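Local structure of extracellular solute-binding protein, family 3 (Methylophaga aminisulfidivorans MP, 5SV6) at residues L138-W143 / A209-I214; E203-K208 / V228-V233; E163-E168 / E245-Q250. The protein is of unknown function but, as an MxaJ protein with a periplasmic binding protein-like architecture, is probably associated with the bacterial methanol dehydrogenase system. All blocks are in the same frame, centred on the assembly; numbering follows the deposited sequence.

Contact 1: L138-W143 / A209-I214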
loop_
_atom_site.group_PDB
_atom_site.type_symbol
_atom_site.label_atom_id
_atom_site.label_comp_id
_atom_site.label_asym_id
_atom_site.label_seq_id
_atom_site.Cartn_x
_atom_site.Cartn_y
_atom_site.Cartn_z
ATOM N N LEU A 138 13.405 12.075 -18.451
ATOM C CA LEU A 138 11.945 12.089 -18.366
ATOM C C LEU A 138 11.414 13.175 -17.414
ATOM O O LEU A 138 11.848 13.269 -16.269
ATOM C CB LEU A 138 11.431 10.720 -17.929
ATOM C CG LEU A 138 11.637 9.594 -18.936
ATOM C CD1 LEU A 138 11.136 8.285 -18.353
ATOM C CD2 LEU A 138 10.906 9.928 -20.234
ATOM N N ASP A 139 10.459 13.972 -17.890
ATOM C CA ASP A 139 9.819 15.019 -17.084
ATOM C C ASP A 139 8.439 14.543 -16.636
ATOM O O ASP A 139 7.463 14.719 -17.355
ATOM C CB ASP A 139 9.705 16.311 -17.918
ATOM C CG ASP A 139 8.868 17.412 -17.243
ATOM O OD1 ASP A 139 8.391 17.246 -16.093
ATOM O OD2 ASP A 139 8.698 18.473 -17.885
ATOM N N ILE A 140 8.344 13.943 -15.454
ATOM C CA ILE A 140 7.038 13.477 -14.990
ATOM C C ILE A 140 6.720 13.876 -13.555
ATOM O O ILE A 140 7.334 13.389 -12.608
ATOM C CB ILE A 140 6.836 11.960 -15.209
ATOM C CG1 ILE A 140 6.807 11.656 -16.712
ATOM C CG2 ILE A 140 5.521 11.491 -14.560
ATOM C CD1 ILE A 140 6.599 10.216 -17.053
ATOM N N LYS A 141 5.753 14.775 -13.413
ATOM C CA LYS A 141 5.439 15.370 -12.124
ATOM C C LYS A 141 4.041 14.988 -11.663
ATOM O O LYS A 141 3.766 14.921 -10.465
ATOM C CB LYS A 141 5.537 16.894 -12.215
ATOM C CG LYS A 141 6.958 17.418 -12.392
ATOM C CD LYS A 141 7.687 17.551 -11.055
ATOM C CE LYS A 141 8.836 18.553 -11.141
ATOM N NZ LYS A 141 9.881 18.140 -12.120
ATOM N N ASN A 142 3.157 14.749 -12.622
ATOM C CA ASN A 142 1.765 14.480 -12.296
ATOM C C ASN A 142 1.033 13.894 -13.487
ATOM O O ASN A 142 1.634 13.686 -14.541
ATOM C CB ASN A 142 1.071 15.758 -11.786
ATOM C CG ASN A 142 1.087 16.887 -12.802
ATOM O OD1 ASN A 142 0.907 16.677 -14.006
ATOM N ND2 ASN A 142 1.294 18.106 -12.314
ATOM N N TRP A 143 -0.265 13.646 -13.328
ATOM C CA TRP A 143 -1.040 12.948 -14.355
ATOM C C TRP A 143 -1.280 13.754 -15.629
ATOM O O TRP A 143 -1.675 13.199 -16.659
ATOM C CB TRP A 143 -2.360 12.434 -13.773
ATOM C CG TRP A 143 -2.206 11.151 -13.021
ATOM C CD1 TRP A 143 -2.280 10.970 -11.672
ATOM C CD2 TRP A 143 -1.932 9.862 -13.584
ATOM N NE1 TRP A 143 -2.085 9.648 -11.359
ATOM C CE2 TRP A 143 -1.869 8.946 -12.517
ATOM C CE3 TRP A 143 -1.749 9.394 -14.885
ATOM C CZ2 TRP A 143 -1.629 7.580 -12.713
ATOM C CZ3 TRP A 143 -1.510 8.029 -15.079
ATOM C CH2 TRP A 143 -1.452 7.148 -13.998
ATOM N N ALA A 209 7.913 -2.110 -18.779
ATOM C CA ALA A 209 6.980 -1.034 -18.484
ATOM C C ALA A 209 7.671 0.297 -18.747
ATOM O O ALA A 209 8.821 0.485 -18.367
ATOM C CB ALA A 209 6.495 -1.109 -17.035
ATOM N N ASP A 210 6.979 1.217 -19.409
ATOM C CA ASP A 210 7.493 2.580 -19.528
ATOM C C ASP A 210 7.555 3.237 -18.158
ATOM O O ASP A 210 8.421 4.078 -17.890
ATOM C CB ASP A 210 6.579 3.402 -20.436
ATOM C CG ASP A 210 6.599 2.917 -21.859
ATOM O OD1 ASP A 210 7.711 2.764 -22.397
ATOM O OD2 ASP A 210 5.513 2.683 -22.428
ATOM N N ILE A 211 6.626 2.847 -17.285
ATOM C CA ILE A 211 6.461 3.521 -15.997
ATOM C C ILE A 211 5.529 2.716 -15.106
ATOM O O ILE A 211 4.728 1.925 -15.594
ATOM C CB ILE A 211 5.873 4.939 -16.200
ATOM C CG1 ILE A 211 6.047 5.804 -14.947
ATOM C CG2 ILE A 211 4.409 4.858 -16.637
ATOM C CD1 ILE A 211 5.688 7.272 -15.163
ATOM N N ALA A 212 5.656 2.896 -13.794
ATOM C CA ALA A 212 4.708 2.305 -12.865
ATOM C C ALA A 212 4.064 3.420 -12.078
ATOM O O ALA A 212 4.634 4.505 -11.931
ATOM C CB ALA A 212 5.401 1.316 -11.916
ATOM N N HIS A 213 2.856 3.164 -11.594
ATOM C CA HIS A 213 2.210 4.083 -10.667
ATOM C C HIS A 213 1.663 3.196 -9.569
ATOM O O HIS A 213 0.721 2.429 -9.792
ATOM C CB HIS A 213 1.113 4.891 -11.362
ATOM C CG HIS A 213 0.541 5.987 -10.519
ATOM N ND1 HIS A 213 -0.686 5.889 -9.901
ATOM C CD2 HIS A 213 1.028 7.208 -10.195
ATOM C CE1 HIS A 213 -0.938 7.007 -9.242
ATOM N NE2 HIS A 213 0.092 7.821 -9.396
ATOM N N ILE A 214 2.289 3.280 -8.397
ATOM C CA ILE A 214 2.139 2.280 -7.340
ATOM C C ILE A 214 2.019 2.990 -6.007
ATOM O O ILE A 214 2.658 4.017 -5.799
ATOM C CB ILE A 214 3.411 1.373 -7.237
ATOM C CG1 ILE A 214 3.779 0.780 -8.590
ATOM C CG2 ILE A 214 3.233 0.249 -6.211
ATOM C CD1 ILE A 214 2.655 -0.041 -9.169
#

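Contact 2: E203-K208 / V228-V233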
loop_
_atom_site.group_PDB
_atom_site.type_symbol
_atom_site.label_atom_id
_atom_site.label_comp_id
_atom_site.label_asym_id
_atom_site.label_seq_id
_atom_site.Cartn_x
_atom_site.Cartn_y
_atom_site.Cartn_z
ATOM N N GLU A 203 9.327 -4.584 -13.624
ATOM C CA GLU A 203 8.921 -4.294 -15.002
ATOM C C GLU A 203 9.511 -2.973 -15.498
ATOM O O GLU A 203 9.830 -2.827 -16.677
ATOM C CB GLU A 203 7.399 -4.241 -15.097
ATOM C CG GLU A 203 6.732 -5.590 -14.954
ATOM C CD GLU A 203 7.027 -6.496 -16.129
ATOM O OE1 GLU A 203 6.546 -6.202 -17.242
ATOM O OE2 GLU A 203 7.752 -7.493 -15.944
ATOM N N VAL A 204 9.634 -2.010 -14.593
ATOM C CA VAL A 204 10.267 -0.737 -14.925
ATOM C C VAL A 204 11.771 -0.930 -15.097
ATOM O O VAL A 204 12.360 -0.467 -16.070
ATOM C CB VAL A 204 10.004 0.337 -13.857
ATOM C CG1 VAL A 204 10.696 1.663 -14.242
ATOM C CG2 VAL A 204 8.499 0.545 -13.663
ATOM N N VAL A 205 12.385 -1.629 -14.151
ATOM C CA VAL A 205 13.811 -1.942 -14.240
ATOM C C VAL A 205 14.149 -2.641 -15.558
ATOM O O VAL A 205 15.168 -2.336 -16.189
ATOM C CB VAL A 205 14.264 -2.808 -13.049
ATOM C CG1 VAL A 205 15.661 -3.369 -13.279
ATOM C CG2 VAL A 205 14.192 -2.003 -11.762
ATOM N N SER A 206 13.276 -3.550 -15.983
ATOM C CA SER A 206 13.494 -4.322 -17.204
ATOM C C SER A 206 13.169 -3.531 -18.468
ATOM O O SER A 206 13.589 -3.903 -19.566
ATOM C CB SER A 206 12.661 -5.604 -17.187
ATOM O OG SER A 206 11.306 -5.347 -17.536
ATOM N N GLY A 207 12.407 -2.450 -18.321
ATOM C CA GLY A 207 12.032 -1.644 -19.464
ATOM C C GLY A 207 10.777 -2.136 -20.158
ATOM O O GLY A 207 10.312 -1.520 -21.119
ATOM N N LYS A 208 10.213 -3.236 -19.669
ATOM C CA LYS A 208 8.969 -3.750 -20.217
ATOM C C LYS A 208 7.816 -2.804 -19.909
ATOM O O LYS A 208 6.850 -2.716 -20.670
ATOM C CB LYS A 208 8.664 -5.153 -19.682
ATOM C CG LYS A 208 9.578 -6.237 -20.229
ATOM C CD LYS A 208 9.437 -6.381 -21.738
ATOM C CE LYS A 208 10.361 -7.470 -22.274
ATOM N NZ LYS A 208 9.947 -8.843 -21.839
ATOM N N VAL A 228 18.782 -0.786 -11.387
ATOM C CA VAL A 228 19.056 0.459 -12.100
ATOM C C VAL A 228 18.413 1.605 -11.334
ATOM O O VAL A 228 17.380 1.412 -10.691
ATOM C CB VAL A 228 18.520 0.445 -13.545
ATOM C CG1 VAL A 228 19.303 -0.541 -14.400
ATOM C CG2 VAL A 228 17.019 0.143 -13.573
ATOM N N PRO A 229 19.027 2.801 -11.387
ATOM C CA PRO A 229 18.521 3.904 -10.565
ATOM C C PRO A 229 17.114 4.301 -11.003
ATOM O O PRO A 229 16.890 4.516 -12.191
ATOM C CB PRO A 229 19.501 5.045 -10.861
ATOM C CG PRO A 229 20.721 4.386 -11.404
ATOM C CD PRO A 229 20.229 3.184 -12.146
ATOM N N LEU A 230 16.189 4.389 -10.053
ATOM C CA LEU A 230 14.814 4.759 -10.369
ATOM C C LEU A 230 14.440 6.050 -9.666
ATOM O O LEU A 230 14.973 6.372 -8.602
ATOM C CB LEU A 230 13.842 3.656 -9.938
ATOM C CG LEU A 230 14.037 2.260 -10.542
ATOM C CD1 LEU A 230 12.957 1.316 -10.024
ATOM C CD2 LEU A 230 14.023 2.284 -12.069
ATOM N N LYS A 231 13.519 6.787 -10.267
ATOM C CA LYS A 231 12.906 7.916 -9.604
ATOM C C LYS A 231 11.558 7.475 -9.081
ATOM O O LYS A 231 10.865 6.692 -9.736
ATOM C CB LYS A 231 12.709 9.077 -10.582
ATOM C CG LYS A 231 13.972 9.880 -10.854
ATOM C CD LYS A 231 13.628 11.279 -11.372
ATOM C CE LYS A 231 12.941 12.115 -10.297
ATOM N NZ LYS A 231 12.692 13.513 -10.750
HETATM N N MSE A 232 11.188 7.974 -7.905
HETATM C CA MSE A 232 9.851 7.759 -7.364
HETATM C C MSE A 232 9.234 9.112 -7.002
HETATM O O MSE A 232 9.631 9.756 -6.028
HETATM C CB MSE A 232 9.898 6.828 -6.146
HETATM C CG MSE A 232 8.510 6.461 -5.611
HETATM SE SE MSE A 232 8.534 5.115 -4.178
HETATM C CE MSE A 232 9.707 6.037 -2.936
ATOM N N VAL A 233 8.278 9.554 -7.807
ATOM C CA VAL A 233 7.685 10.867 -7.644
ATOM C C VAL A 233 6.268 10.718 -7.120
ATOM O O VAL A 233 5.406 10.180 -7.812
ATOM C CB VAL A 233 7.660 11.629 -8.992
ATOM C CG1 VAL A 233 6.990 12.987 -8.828
ATOM C CG2 VAL A 233 9.079 11.785 -9.541
#

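Contact 3: E163-E168 / E245-Q250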
loop_
_atom_site.group_PDB
_atom_site.type_symbol
_atom_site.label_atom_id
_atom_site.label_comp_id
_atom_site.label_asym_id
_atom_site.label_seq_id
_atom_site.Cartn_x
_atom_site.Cartn_y
_atom_site.Cartn_z
ATOM N N GLU A 163 -5.818 3.318 -11.931
ATOM C CA GLU A 163 -6.725 2.894 -12.992
ATOM C C GLU A 163 -7.638 4.039 -13.414
ATOM O O GLU A 163 -7.802 4.305 -14.594
ATOM C CB GLU A 163 -7.569 1.678 -12.565
ATOM C CG GLU A 163 -8.411 1.155 -13.717
ATOM C CD GLU A 163 -9.342 0.007 -13.349
ATOM O OE1 GLU A 163 -9.141 -0.646 -12.302
ATOM O OE2 GLU A 163 -10.281 -0.234 -14.130
ATOM N N VAL A 164 -8.231 4.713 -12.435
ATOM C CA VAL A 164 -9.089 5.862 -12.709
ATOM C C VAL A 164 -8.358 6.884 -13.584
ATOM O O VAL A 164 -8.904 7.367 -14.562
ATOM C CB VAL A 164 -9.586 6.524 -11.396
ATOM C CG1 VAL A 164 -10.572 7.652 -11.698
ATOM C CG2 VAL A 164 -10.237 5.475 -10.485
HETATM N N MSE A 165 -7.099 7.163 -13.265
HETATM C CA MSE A 165 -6.342 8.169 -14.005
HETATM C C MSE A 165 -5.863 7.694 -15.376
HETATM O O MSE A 165 -5.714 8.494 -16.300
HETATM C CB MSE A 165 -5.163 8.679 -13.173
HETATM C CG MSE A 165 -5.571 9.388 -11.891
HETATM SE SE MSE A 165 -6.980 10.725 -12.223
HETATM C CE MSE A 165 -6.074 11.810 -13.584
ATOM N N LEU A 166 -5.630 6.394 -15.518
ATOM C CA LEU A 166 -5.238 5.852 -16.817
ATOM C C LEU A 166 -6.401 5.977 -17.802
ATOM O O LEU A 166 -6.211 6.280 -18.986
ATOM C CB LEU A 166 -4.791 4.393 -16.679
ATOM C CG LEU A 166 -3.535 3.994 -17.459
ATOM C CD1 LEU A 166 -2.390 4.973 -17.224
ATOM C CD2 LEU A 166 -3.101 2.559 -17.128
ATOM N N ARG A 167 -7.609 5.742 -17.307
ATOM C CA ARG A 167 -8.800 5.956 -18.123
ATOM C C ARG A 167 -8.921 7.436 -18.469
ATOM O O ARG A 167 -9.171 7.799 -19.620
ATOM C CB ARG A 167 -10.047 5.500 -17.380
ATOM C CG ARG A 167 -10.065 4.024 -17.034
ATOM C CD ARG A 167 -11.386 3.670 -16.387
ATOM N NE ARG A 167 -11.510 2.250 -16.092
ATOM C CZ ARG A 167 -12.105 1.379 -16.898
ATOM N NH1 ARG A 167 -12.620 1.795 -18.047
ATOM N NH2 ARG A 167 -12.192 0.100 -16.552
ATOM N N GLU A 168 -8.718 8.287 -17.467
ATOM C CA GLU A 168 -8.787 9.731 -17.662
ATOM C C GLU A 168 -7.904 10.210 -18.814
ATOM O O GLU A 168 -8.339 11.031 -19.619
ATOM C CB GLU A 168 -8.426 10.484 -16.374
ATOM C CG GLU A 168 -8.284 12.000 -16.560
ATOM C CD GLU A 168 -9.609 12.691 -16.870
ATOM O OE1 GLU A 168 -10.670 12.071 -16.646
ATOM O OE2 GLU A 168 -9.588 13.859 -17.326
ATOM N N GLU A 245 -14.782 13.860 -10.962
ATOM C CA GLU A 245 -14.350 14.698 -9.844
ATOM C C GLU A 245 -12.876 14.416 -9.564
ATOM O O GLU A 245 -12.284 13.560 -10.208
ATOM C CB GLU A 245 -15.193 14.426 -8.596
ATOM C CG GLU A 245 -16.694 14.318 -8.871
ATOM C CD GLU A 245 -17.275 15.569 -9.514
ATOM O OE1 GLU A 245 -17.914 15.448 -10.581
ATOM O OE2 GLU A 245 -17.105 16.672 -8.947
ATOM N N GLY A 246 -12.281 15.135 -8.618
ATOM C CA GLY A 246 -10.873 14.947 -8.318
ATOM C C GLY A 246 -10.605 13.575 -7.718
ATOM O O GLY A 246 -11.389 13.091 -6.909
ATOM N N VAL A 247 -9.498 12.954 -8.119
ATOM C CA VAL A 247 -9.150 11.599 -7.682
ATOM C C VAL A 247 -8.011 11.634 -6.657
ATOM O O VAL A 247 -6.884 12.000 -6.985
ATOM C CB VAL A 247 -8.766 10.715 -8.900
ATOM C CG1 VAL A 247 -8.484 9.272 -8.479
ATOM C CG2 VAL A 247 -9.877 10.751 -9.954
ATOM N N ARG A 248 -8.325 11.276 -5.412
ATOM C CA ARG A 248 -7.347 11.287 -4.325
ATOM C C ARG A 248 -6.206 10.304 -4.583
ATOM O O ARG A 248 -6.446 9.159 -4.958
ATOM C CB ARG A 248 -8.038 10.955 -2.993
ATOM C CG ARG A 248 -7.096 10.870 -1.798
ATOM C CD ARG A 248 -7.872 10.797 -0.478
ATOM N NE ARG A 248 -8.406 12.105 -0.118
ATOM C CZ ARG A 248 -7.689 13.055 0.480
ATOM N NH1 ARG A 248 -6.409 12.839 0.791
ATOM N NH2 ARG A 248 -8.249 14.220 0.770
ATOM N N GLN A 249 -4.970 10.757 -4.396
ATOM C CA GLN A 249 -3.793 9.903 -4.608
ATOM C C GLN A 249 -2.989 9.718 -3.326
ATOM O O GLN A 249 -2.039 8.933 -3.298
ATOM C CB GLN A 249 -2.869 10.526 -5.653
ATOM C CG GLN A 249 -3.581 11.082 -6.862
ATOM C CD GLN A 249 -3.896 10.025 -7.885
ATOM O OE1 GLN A 249 -3.010 9.300 -8.329
ATOM N NE2 GLN A 249 -5.168 9.935 -8.278
ATOM N N GLN A 250 -3.352 10.465 -2.285
ATOM C CA GLN A 250 -2.653 10.419 -0.999
ATOM C C GLN A 250 -3.628 10.020 0.102
ATOM O O GLN A 250 -4.740 10.533 0.157
ATOM C CB GLN A 250 -2.031 11.783 -0.670
ATOM C CG GLN A 250 -0.916 12.209 -1.608
ATOM C CD GLN A 250 -0.340 13.577 -1.260
ATOM O OE1 GLN A 250 -0.546 14.094 -0.159
ATOM N NE2 GLN A 250 0.414 14.150 -2.188
#

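Contact 1: L138-W143 / A209-I214
Ile211 and Ile140 reach toward each other tip to tip, with Ile211 CD1 and Ile140 CD1 3.6 Å apart, a plain example of a loop closed over a strand by side chains alone. The CG1 branch of Ile211 leaves anti to the backbone N (chi1 -164°) and stays extended to its last methyl, carrying CD1 well off the strand; the CA atoms of Ile211 and Ile140 can therefore remain 10.0 Å apart. Two residues further along, His213 returns to the same side of the strand, and here the contact turns aromatic. Its imidazole offers a face to the indole of Trp143, which comes in edge first in a T-shaped pair, with the planes at 64°. Trp143 CZ2 sits over the centre of the His213 ring, 3.4 Å from His213 ND1. The rotation of that ring is fixed from both ends, as ND1 is hydrogen-bonded to Ser162 and NE2 to Ser235, while Trp143 NE1 is bonded to Gln249. All four touching residues are buried. Leu148 of helix 146-149 packs against Ile140, Trp143 and Ile211, and Phe130 of strand 118-133 meets all four. Strand 211-215 itself pairs in parallel with strand 154-156 and antiparallel with strand 118-133, leaving the loop 138-143 laid across the side chains of this sheet.

Contact 2: E203-K208 / V228-V233
Val205 and Leu230 cross at about a right angle, and the rest of this small apolar interface is organised around them. Leu230 works as a fork. Its CG lies anti to its own carbonyl carbon (chi1 -59°), and the two methyls then part to serve successive residues of the last helical turn: Leu230 CD1 touches Val205 CG2 at 3.9 Å, while Leu230 CD2 comes to 4.0 Å from Val204 CG1. Val228, just before the strand, approaches Val205 aslant with a single methyl. Val228 CG2 stands 3.8 Å from Val205 CG1 and almost as close to Val205 CG2, and it also rests against the helix backbone, 3.9 Å from Val205 CA. Val205 is thus held by Val228 and Leu230, whereas the buried Val204 leans on Leu230 alone of this pair. No hydrogen bond joins the two segments, so the contact rests on methyl groups; the strand's backbone bonds go to strand 118-133, Lys231 with Tyr132 and Val233 with Phe130. Val223 of helix 216-224 also packs on Leu230, placing this strand residue against two helices. Strand 211-215, helix 216-224 and strand 230-234 form a beta-alpha-beta crossover with strand 118-133 between the two parallel strands, and helix 197-206 packs beside it, consistent with the alpha/beta lobe of a periplasmic binding protein.

Contact 3: E163-E168 / E245-Q250
With CG1 swung anti to its backbone N (chi1 -175°), Val164 carries that methyl out from the helix to Val247, where Val164 CG1 and Val247 CG2 lie 3.6 Å apart. Selenomethionine Met165 reaches the same methyl by a different route: the bend at chi2 (-48°) turns the selenium toward Val247, and Met165 SE lies 3.7 Å from Val247 CG2 as the two side chains slide past each other in opposite directions. One branch of Val247 is thereby shared by two consecutive helix residues. Gln249 is bent at chi2 too, folding its amide back toward the backbone two residues earlier. Gln249 NE2 donates to Val247 O at 3.0 Å and nearly straight, 167° at the hydrogen, coming from above the carbonyl plane; with its amide so placed, Gln249 NE2 also rests 3.7 Å from Met165 CG. Strand 247-257, whose first residues take this contact, pairs antiparallel with strand 238-239 (Val247 with Ala239) and with 118-133 (Gln249 with Tyr128). Helix 161-168 thus packs by its side chains on the sheet where this strand starts, consistent with an alpha/beta lobe of the type 2 periplasmic binding protein fold, in which long strands probably run on to the other lobe.

From the N terminus, the loop 138-143 comes first, then helix residues 163-168, then 203-208, followed at once by 209-214. Contact 1 closes its loop at 209-214, after contacts 2 and 3 have each begun; it therefore crosses both. Contact 2 closes at 228-233 and contact 3 last, at 245-250, so contact 2 is nested inside contact 3. Contact 1 touches each of the others, whereas contacts 2 and 3 lie about 22 Å apart between centres and do not touch. Together they tie a loop and two helices, 161-168 and 197-206, to three strands of one mixed sheet, illustrating how a lobe is knit from interleaved closures.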